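Local coordinates for mRNA nuclease HepT (Shewanella oneidensis MR-1, PDB 6M6U), which acts as the mRNA-cleaving, growth-arresting toxin of a type VII toxin-antitoxin system and is neutralised by its cognate antitoxin MntA, mostly through tri-AMPylation, at residues B[84-89]-B[124-129]; B[20-25]-B[33-38]. All blocks are in the same frame, centred on the assembly; numbering follows the deposited sequence.

Contact 1. Residues B[84-89]-B[124-129]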
ATOM      1  N   GLN B  84      31.463  44.112   6.654  1.00 85.08           N
ATOM      2  CA  GLN B  84      32.216  42.864   6.741  1.00 88.21           C
ATOM      3  C   GLN B  84      32.984  42.729   8.051  1.00 88.06           C
ATOM      4  O   GLN B  84      33.016  41.614   8.599  1.00 87.84           O
ATOM      5  CB  GLN B  84      33.160  42.737   5.537  1.00 94.27           C
ATOM      6  CG  GLN B  84      33.881  41.403   5.461  1.00100.13           C
ATOM      7  CD  GLN B  84      32.964  40.280   5.022  1.00105.57           C
ATOM      8  OE1 GLN B  84      31.908  40.522   4.438  1.00108.08           O
ATOM      9  NE2 GLN B  84      33.360  39.043   5.309  1.00105.56           N
ATOM     10  N   PRO B  85      33.616  43.777   8.601  1.00 87.09           N
ATOM     11  CA  PRO B  85      34.241  43.615   9.928  1.00 84.52           C
ATOM     12  C   PRO B  85      33.256  43.251  11.029  1.00 73.92           C
ATOM     13  O   PRO B  85      33.526  42.333  11.815  1.00 69.10           O
ATOM     14  CB  PRO B  85      34.909  44.983  10.170  1.00 85.89           C
ATOM     15  CG  PRO B  85      34.334  45.907   9.141  1.00 86.17           C
ATOM     16  CD  PRO B  85      34.017  45.048   7.971  1.00 86.65           C
ATOM     17  N   LEU B  86      32.118  43.948  11.118  1.00 68.62           N
ATOM     18  CA  LEU B  86      31.154  43.639  12.170  1.00 66.02           C
ATOM     19  C   LEU B  86      30.575  42.241  11.992  1.00 68.05           C
ATOM     20  O   LEU B  86      30.343  41.529  12.978  1.00 66.50           O
ATOM     21  CB  LEU B  86      30.039  44.685  12.197  1.00 63.43           C
ATOM     22  CG  LEU B  86      28.933  44.449  13.231  1.00 66.46           C
ATOM     23  CD1 LEU B  86      29.505  44.402  14.643  1.00 69.65           C
ATOM     24  CD2 LEU B  86      27.851  45.511  13.127  1.00 65.39           C
ATOM     25  N   SER B  87      30.342  41.830  10.742  1.00 66.39           N
ATOM     26  CA  SER B  87      29.902  40.466  10.472  1.00 65.08           C
ATOM     27  C   SER B  87      30.884  39.451  11.041  1.00 63.09           C
ATOM     28  O   SER B  87      30.484  38.475  11.686  1.00 56.12           O
ATOM     29  CB  SER B  87      29.733  40.262   8.964  1.00 64.66           C
ATOM     30  OG  SER B  87      29.612  38.884   8.643  1.00 62.16           O
ATOM     31  N   ASP B  88      32.181  39.672  10.819  1.00 68.48           N
ATOM     32  CA  ASP B  88      33.186  38.709  11.258  1.00 73.56           C
ATOM     33  C   ASP B  88      33.292  38.663  12.778  1.00 70.29           C
ATOM     34  O   ASP B  88      33.511  37.591  13.355  1.00 68.86           O
ATOM     35  CB  ASP B  88      34.537  39.046  10.631  1.00 79.84           C
ATOM     36  CG  ASP B  88      34.606  38.664   9.165  1.00 87.27           C
ATOM     37  OD1 ASP B  88      33.540  38.418   8.558  1.00 90.96           O
ATOM     38  OD2 ASP B  88      35.728  38.610   8.616  1.00 89.25           O
ATOM     39  N   ASN B  89      33.134  39.808  13.443  1.00 70.09           N
ATOM     40  CA  ASN B  89      33.210  39.831  14.901  1.00 70.34           C
ATOM     41  C   ASN B  89      32.026  39.104  15.524  1.00 64.71           C
ATOM     42  O   ASN B  89      32.193  38.312  16.458  1.00 60.81           O
ATOM     43  CB  ASN B  89      33.286  41.272  15.408  1.00 74.25           C
ATOM     44  CG  ASN B  89      34.680  41.858  15.292  1.00 79.03           C
ATOM     45  OD1 ASN B  89      35.667  41.128  15.171  1.00 76.48           O
ATOM     46  ND2 ASN B  89      34.768  43.183  15.340  1.00 81.95           N
ATOM     47  N   GLU B 124      26.370  46.383  20.542  1.00 75.08           N
ATOM     48  CA  GLU B 124      25.775  47.716  20.492  1.00 75.31           C
ATOM     49  C   GLU B 124      25.918  48.332  19.106  1.00 70.92           C
ATOM     50  O   GLU B 124      25.008  49.023  18.632  1.00 70.00           O
ATOM     51  CB  GLU B 124      26.411  48.607  21.557  1.00 78.88           C
ATOM     52  CG  GLU B 124      26.536  47.920  22.906  1.00 83.56           C
ATOM     53  CD  GLU B 124      26.220  48.837  24.068  1.00 90.14           C
ATOM     54  OE1 GLU B 124      27.147  49.503  24.571  1.00 92.22           O
ATOM     55  OE2 GLU B 124      25.038  48.892  24.471  1.00 93.26           O
ATOM     56  N   GLN B 125      27.048  48.084  18.442  1.00 69.93           N
ATOM     57  CA  GLN B 125      27.218  48.527  17.062  1.00 71.38           C
ATOM     58  C   GLN B 125      26.208  47.848  16.140  1.00 73.20           C
ATOM     59  O   GLN B 125      25.650  48.485  15.239  1.00 74.83           O
ATOM     60  CB  GLN B 125      28.650  48.242  16.608  1.00 74.75           C
ATOM     61  CG  GLN B 125      29.030  48.816  15.254  1.00 79.08           C
ATOM     62  CD  GLN B 125      30.462  48.486  14.872  1.00 79.83           C
ATOM     63  OE1 GLN B 125      31.295  48.189  15.731  1.00 79.01           O
ATOM     64  NE2 GLN B 125      30.754  48.527  13.576  1.00 79.33           N
ATOM     65  N   PHE B 126      25.957  46.556  16.358  1.00 71.46           N
ATOM     66  CA  PHE B 126      24.945  45.843  15.581  1.00 68.13           C
ATOM     67  C   PHE B 126      23.553  46.409  15.837  1.00 69.81           C
ATOM     68  O   PHE B 126      22.743  46.529  14.910  1.00 66.65           O
ATOM     69  CB  PHE B 126      25.006  44.352  15.921  1.00 65.70           C
ATOM     70  CG  PHE B 126      23.958  43.524  15.241  1.00 67.46           C
ATOM     71  CD1 PHE B 126      24.054  43.230  13.892  1.00 70.08           C
ATOM     72  CD2 PHE B 126      22.892  43.010  15.958  1.00 68.64           C
ATOM     73  CE1 PHE B 126      23.094  42.452  13.267  1.00 69.25           C
ATOM     74  CE2 PHE B 126      21.928  42.232  15.339  1.00 65.54           C
ATOM     75  CZ  PHE B 126      22.031  41.953  13.992  1.00 65.51           C
ATOM     76  N   ILE B 127      23.258  46.764  17.090  1.00 79.34           N
ATOM     77  CA  ILE B 127      21.970  47.373  17.417  1.00 83.21           C
ATOM     78  C   ILE B 127      21.788  48.678  16.653  1.00 84.45           C
ATOM     79  O   ILE B 127      20.730  48.935  16.065  1.00 84.90           O
ATOM     80  CB  ILE B 127      21.857  47.600  18.936  1.00 87.69           C
ATOM     81  CG1 ILE B 127      21.704  46.275  19.679  1.00 86.88           C
ATOM     82  CG2 ILE B 127      20.711  48.553  19.259  1.00 89.54           C
ATOM     83  CD1 ILE B 127      21.568  46.448  21.172  1.00 88.95           C
ATOM     84  N   ASP B 128      22.824  49.523  16.650  1.00 85.58           N
ATOM     85  CA  ASP B 128      22.698  50.855  16.069  1.00 88.20           C
ATOM     86  C   ASP B 128      22.531  50.795  14.554  1.00 85.99           C
ATOM     87  O   ASP B 128      21.705  51.522  13.990  1.00 85.96           O
ATOM     88  CB  ASP B 128      23.909  51.707  16.449  1.00 90.86           C
ATOM     89  CG  ASP B 128      23.982  51.980  17.941  1.00 94.69           C
ATOM     90  OD1 ASP B 128      25.097  52.218  18.456  1.00 92.46           O
ATOM     91  OD2 ASP B 128      22.922  51.950  18.602  1.00 98.40           O
ATOM     92  N   VAL B 129      23.300  49.938  13.880  1.00 83.64           N
ATOM     93  CA  VAL B 129      23.163  49.799  12.432  1.00 82.01           C
ATOM     94  C   VAL B 129      21.779  49.267  12.079  1.00 84.57           C
ATOM     95  O   VAL B 129      21.118  49.763  11.159  1.00 85.97           O
ATOM     96  CB  VAL B 129      24.272  48.894  11.869  1.00 79.48           C
ATOM     97  CG1 VAL B 129      23.915  48.435  10.480  1.00 80.21           C
ATOM     98  CG2 VAL B 129      25.605  49.629  11.852  1.00 82.87           C
TER
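Two helical segments, 84-89 and 124-129, come closest at L86 and F126, whose CA atoms lie 7.4 Å apart. The gap is bridged chiefly by one leucine. L86 points at the other helix, and with CG anti to the backbone N (chi1 178°) and CD2 anti to CA, its side chain reaches straight across and presents a single methyl group. That methyl, CD2, settles against the backbone of the partner helix: L86 CD2 is 3.8 Å from F126 CA. The CB of F126 follows at 4.2 Å from L86 CD2. The methyl also lies near the plane of the F126 ring, at its edge, so the aromatic face is not what it meets.

Q125 supplies the outer border. Its chain is extended beyond CG and runs alongside the leucine, with Q125 CG 4.1 Å from L86 CD2. Farther out, the amide nitrogen Q125 NE2 passes L86 CB at 4.1 Å, a plain van der Waals approach. The buried leucine is thus bordered by an aromatic side chain and by the aliphatic part of an exposed glutamine. The contact is made by van der Waals packing, without polar bonds between the two segments, and buries 160 Å² in total.

This is helix-helix packing in the all-helical fold of the HepT family, away from the RX(4)HXY motif. L86 sits in the first turn of helix 84-102, where its backbone N is hydrogen-bonded to T83 OG1, and its side chain also touches D122 on helix 120-131. F126 extends inward to C50 and I53 of helix 33-60, while I127 rests on I9, I12 and K13 of helix 3-23. Behind the leucine, S87 packs on F73 and A77 of helix 69-78.

Contact 2. Residues B[20-25]-B[33-38]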
ATOM      1  N   GLN B  20      27.898  43.304  32.462  1.00 69.70           N
ATOM      2  CA  GLN B  20      28.704  44.328  33.122  1.00 68.08           C
ATOM      3  C   GLN B  20      28.482  44.322  34.630  1.00 73.60           C
ATOM      4  O   GLN B  20      29.433  44.483  35.406  1.00 75.23           O
ATOM      5  CB  GLN B  20      28.388  45.700  32.533  1.00 66.19           C
ATOM      6  CG  GLN B  20      28.919  45.881  31.118  1.00 67.80           C
ATOM      7  CD  GLN B  20      28.227  46.997  30.362  1.00 74.52           C
ATOM      8  OE1 GLN B  20      27.182  47.496  30.781  1.00 80.90           O
ATOM      9  NE2 GLN B  20      28.808  47.391  29.233  1.00 73.78           N
ATOM     10  N   GLN B  21      27.239  44.116  35.063  1.00 75.98           N
ATOM     11  CA  GLN B  21      26.937  44.133  36.492  1.00 77.56           C
ATOM     12  C   GLN B  21      27.514  42.912  37.202  1.00 75.95           C
ATOM     13  O   GLN B  21      28.058  43.029  38.305  1.00 76.18           O
ATOM     14  CB  GLN B  21      25.425  44.216  36.697  1.00 82.04           C
ATOM     15  CG  GLN B  21      24.965  44.088  38.135  1.00 89.64           C
ATOM     16  CD  GLN B  21      23.548  44.592  38.323  1.00 95.52           C
ATOM     17  OE1 GLN B  21      22.802  44.093  39.168  1.00 98.31           O
ATOM     18  NE2 GLN B  21      23.174  45.596  37.529  1.00 96.63           N
ATOM     19  N   VAL B  22      27.406  41.733  36.586  1.00 78.24           N
ATOM     20  CA  VAL B  22      27.871  40.510  37.231  1.00 72.80           C
ATOM     21  C   VAL B  22      29.391  40.423  37.204  1.00 69.83           C
ATOM     22  O   VAL B  22      30.014  39.932  38.152  1.00 67.44           O
ATOM     23  CB  VAL B  22      27.212  39.283  36.571  1.00 69.78           C
ATOM     24  CG1 VAL B  22      27.898  37.994  37.006  1.00 66.55           C
ATOM     25  CG2 VAL B  22      25.736  39.231  36.923  1.00 69.95           C
ATOM     26  N   TYR B  23      30.016  40.905  36.127  1.00 69.32           N
ATOM     27  CA  TYR B  23      31.471  40.852  36.028  1.00 71.00           C
ATOM     28  C   TYR B  23      32.136  41.916  36.895  1.00 72.81           C
ATOM     29  O   TYR B  23      33.277  41.725  37.332  1.00 70.31           O
ATOM     30  CB  TYR B  23      31.906  40.986  34.563  1.00 71.85           C
ATOM     31  CG  TYR B  23      33.404  41.057  34.349  1.00 76.85           C
ATOM     32  CD1 TYR B  23      34.167  39.901  34.222  1.00 77.58           C
ATOM     33  CD2 TYR B  23      34.053  42.284  34.262  1.00 80.89           C
ATOM     34  CE1 TYR B  23      35.538  39.968  34.027  1.00 80.14           C
ATOM     35  CE2 TYR B  23      35.418  42.360  34.069  1.00 84.01           C
ATOM     36  CZ  TYR B  23      36.154  41.200  33.951  1.00 86.33           C
ATOM     37  OH  TYR B  23      37.515  41.284  33.760  1.00 92.80           O
ATOM     38  N   GLY B  24      31.444  43.026  37.148  1.00 75.36           N
ATOM     39  CA  GLY B  24      31.917  44.007  38.114  1.00 80.39           C
ATOM     40  C   GLY B  24      33.247  44.618  37.723  1.00 80.51           C
ATOM     41  O   GLY B  24      33.440  45.092  36.598  1.00 78.00           O
ATOM     42  N   ASP B  25      34.184  44.612  38.671  1.00 84.70           N
ATOM     43  CA  ASP B  25      35.520  45.130  38.408  1.00 85.41           C
ATOM     44  C   ASP B  25      36.425  44.096  37.755  1.00 84.99           C
ATOM     45  O   ASP B  25      37.417  44.472  37.119  1.00 86.40           O
ATOM     46  CB  ASP B  25      36.146  45.641  39.710  1.00 84.61           C
ATOM     47  CG  ASP B  25      36.266  44.559  40.771  1.00 86.65           C
ATOM     48  OD1 ASP B  25      36.934  43.539  40.517  1.00 86.98           O
ATOM     49  OD2 ASP B  25      35.687  44.729  41.863  1.00 90.82           O
ATOM     50  N   PHE B  33      33.141  30.171  39.495  1.00 60.84           N
ATOM     51  CA  PHE B  33      32.392  29.480  38.450  1.00 59.42           C
ATOM     52  C   PHE B  33      31.024  30.118  38.231  1.00 65.40           C
ATOM     53  O   PHE B  33      30.534  30.177  37.096  1.00 63.73           O
ATOM     54  CB  PHE B  33      32.231  27.999  38.802  1.00 55.86           C
ATOM     55  CG  PHE B  33      33.487  27.190  38.642  1.00 56.58           C
ATOM     56  CD1 PHE B  33      34.451  27.551  37.716  1.00 57.89           C
ATOM     57  CD2 PHE B  33      33.706  26.064  39.423  1.00 58.34           C
ATOM     58  CE1 PHE B  33      35.607  26.803  37.570  1.00 60.01           C
ATOM     59  CE2 PHE B  33      34.860  25.313  39.282  1.00 58.53           C
ATOM     60  CZ  PHE B  33      35.812  25.683  38.355  1.00 59.27           C
ATOM     61  N   THR B  34      30.393  30.604  39.304  1.00 66.11           N
ATOM     62  CA  THR B  34      29.033  31.123  39.189  1.00 66.19           C
ATOM     63  C   THR B  34      28.995  32.423  38.389  1.00 68.46           C
ATOM     64  O   THR B  34      28.087  32.627  37.572  1.00 66.07           O
ATOM     65  CB  THR B  34      28.428  31.315  40.581  1.00 62.34           C
ATOM     66  OG1 THR B  34      28.154  30.032  41.157  1.00 64.74           O
ATOM     67  CG2 THR B  34      27.140  32.114  40.511  1.00 58.95           C
ATOM     68  N   LEU B  35      29.972  33.312  38.602  1.00 67.53           N
ATOM     69  CA  LEU B  35      30.027  34.531  37.798  1.00 64.23           C
ATOM     70  C   LEU B  35      30.360  34.227  36.347  1.00 57.93           C
ATOM     71  O   LEU B  35      29.901  34.941  35.450  1.00 58.85           O
ATOM     72  CB  LEU B  35      31.054  35.518  38.350  1.00 63.73           C
ATOM     73  CG  LEU B  35      31.164  35.727  39.862  1.00 69.52           C
ATOM     74  CD1 LEU B  35      32.374  36.608  40.166  1.00 72.54           C
ATOM     75  CD2 LEU B  35      29.892  36.334  40.440  1.00 70.77           C
ATOM     76  N   GLN B  36      31.168  33.196  36.098  1.00 55.70           N
ATOM     77  CA  GLN B  36      31.434  32.777  34.726  1.00 57.36           C
ATOM     78  C   GLN B  36      30.169  32.231  34.076  1.00 58.41           C
ATOM     79  O   GLN B  36      29.822  32.613  32.953  1.00 58.30           O
ATOM     80  CB  GLN B  36      32.559  31.740  34.706  1.00 54.79           C
ATOM     81  CG  GLN B  36      33.890  32.294  35.205  1.00 55.57           C
ATOM     82  CD  GLN B  36      34.851  31.213  35.653  1.00 56.83           C
ATOM     83  OE1 GLN B  36      34.843  30.102  35.130  1.00 58.86           O
ATOM     84  NE2 GLN B  36      35.688  31.538  36.632  1.00 62.35           N
ATOM     85  N   ASP B  37      29.457  31.350  34.785  1.00 56.40           N
ATOM     86  CA  ASP B  37      28.182  30.831  34.302  1.00 54.52           C
ATOM     87  C   ASP B  37      27.235  31.959  33.901  1.00 55.18           C
ATOM     88  O   ASP B  37      26.608  31.911  32.837  1.00 52.17           O
ATOM     89  CB  ASP B  37      27.537  29.958  35.378  1.00 55.59           C
ATOM     90  CG  ASP B  37      28.301  28.667  35.629  1.00 61.61           C
ATOM     91  OD1 ASP B  37      29.164  28.304  34.801  1.00 66.33           O
ATOM     92  OD2 ASP B  37      28.023  28.006  36.654  1.00 62.41           O
ATOM     93  N   SER B  38      27.134  32.993  34.740  1.00 55.71           N
ATOM     94  CA  SER B  38      26.175  34.063  34.477  1.00 55.08           C
ATOM     95  C   SER B  38      26.617  34.938  33.310  1.00 55.55           C
ATOM     96  O   SER B  38      25.784  35.383  32.513  1.00 53.85           O
ATOM     97  CB  SER B  38      25.972  34.908  35.734  1.00 54.41           C
ATOM     98  OG  SER B  38      25.057  35.959  35.481  1.00 55.99           O
TER
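V22 packs its two methyls against L35 and S38, while the flat groups stand outside the contact. At the edge of the F33 ring, in its plane, lies Q36 OE1, which is hydrogen-bonded to Y104 OH; the Y23 ring meets that of F29 with the planes at about 60°. V22 points toward helix 33-60, and both of its methyls touch the serine hydroxyl, V22 CG2 at 3.6 Å and V22 CG1 at 3.8 Å from S38 OG. V22 CG1, anti to the backbone N (chi1 168°), alone also reaches L35: it lies 4.0 Å from the backbone oxygen L35 O and 4.2 Å from L35 CB. The same methyl, V22 CG1, is 3.9 Å from S38 CB.

The pairing closes a helical hairpin: helix 3-23 ends one residue after V22, G24 leaves the helix with positive phi (62°), and after a loop helix 33-60 sets off in roughly the reverse direction. The V22 and L35 CA atoms are 6.4 Å apart across this hairpin.

S38 OG is buried beneath the valine, but its polar need is met by D37 OD2 of the second subunit, to which it is hydrogen-bonded. D37 returns the bond to S38 of that subunit and also forms a salt bridge with its R18. V22 itself packs on T34 of the second subunit.

Overall arrangement
Along the chain the two contacts come in series: contact 2 closes the hairpin of helices 3-23 and 33-60 before contact 1 joins helices 84-102 and 120-131. They lie on opposite sides of the chain's centre, with their own centres 24 Å apart, and do not touch. The two helix pairs nevertheless meet, since side chains from 124-129 pack on both helices of the hairpin. Contact 1 is interior to one subunit, whereas contact 2 adjoins a second copy. Helix 84-102, begun at contact 1, ends at H102 in the RX(4)HXY motif. The motif's last residue, Y104, which MntA tri-AMPylates but which is unmodified here, is hydrogen-bonded to Q36 of segment 33-38.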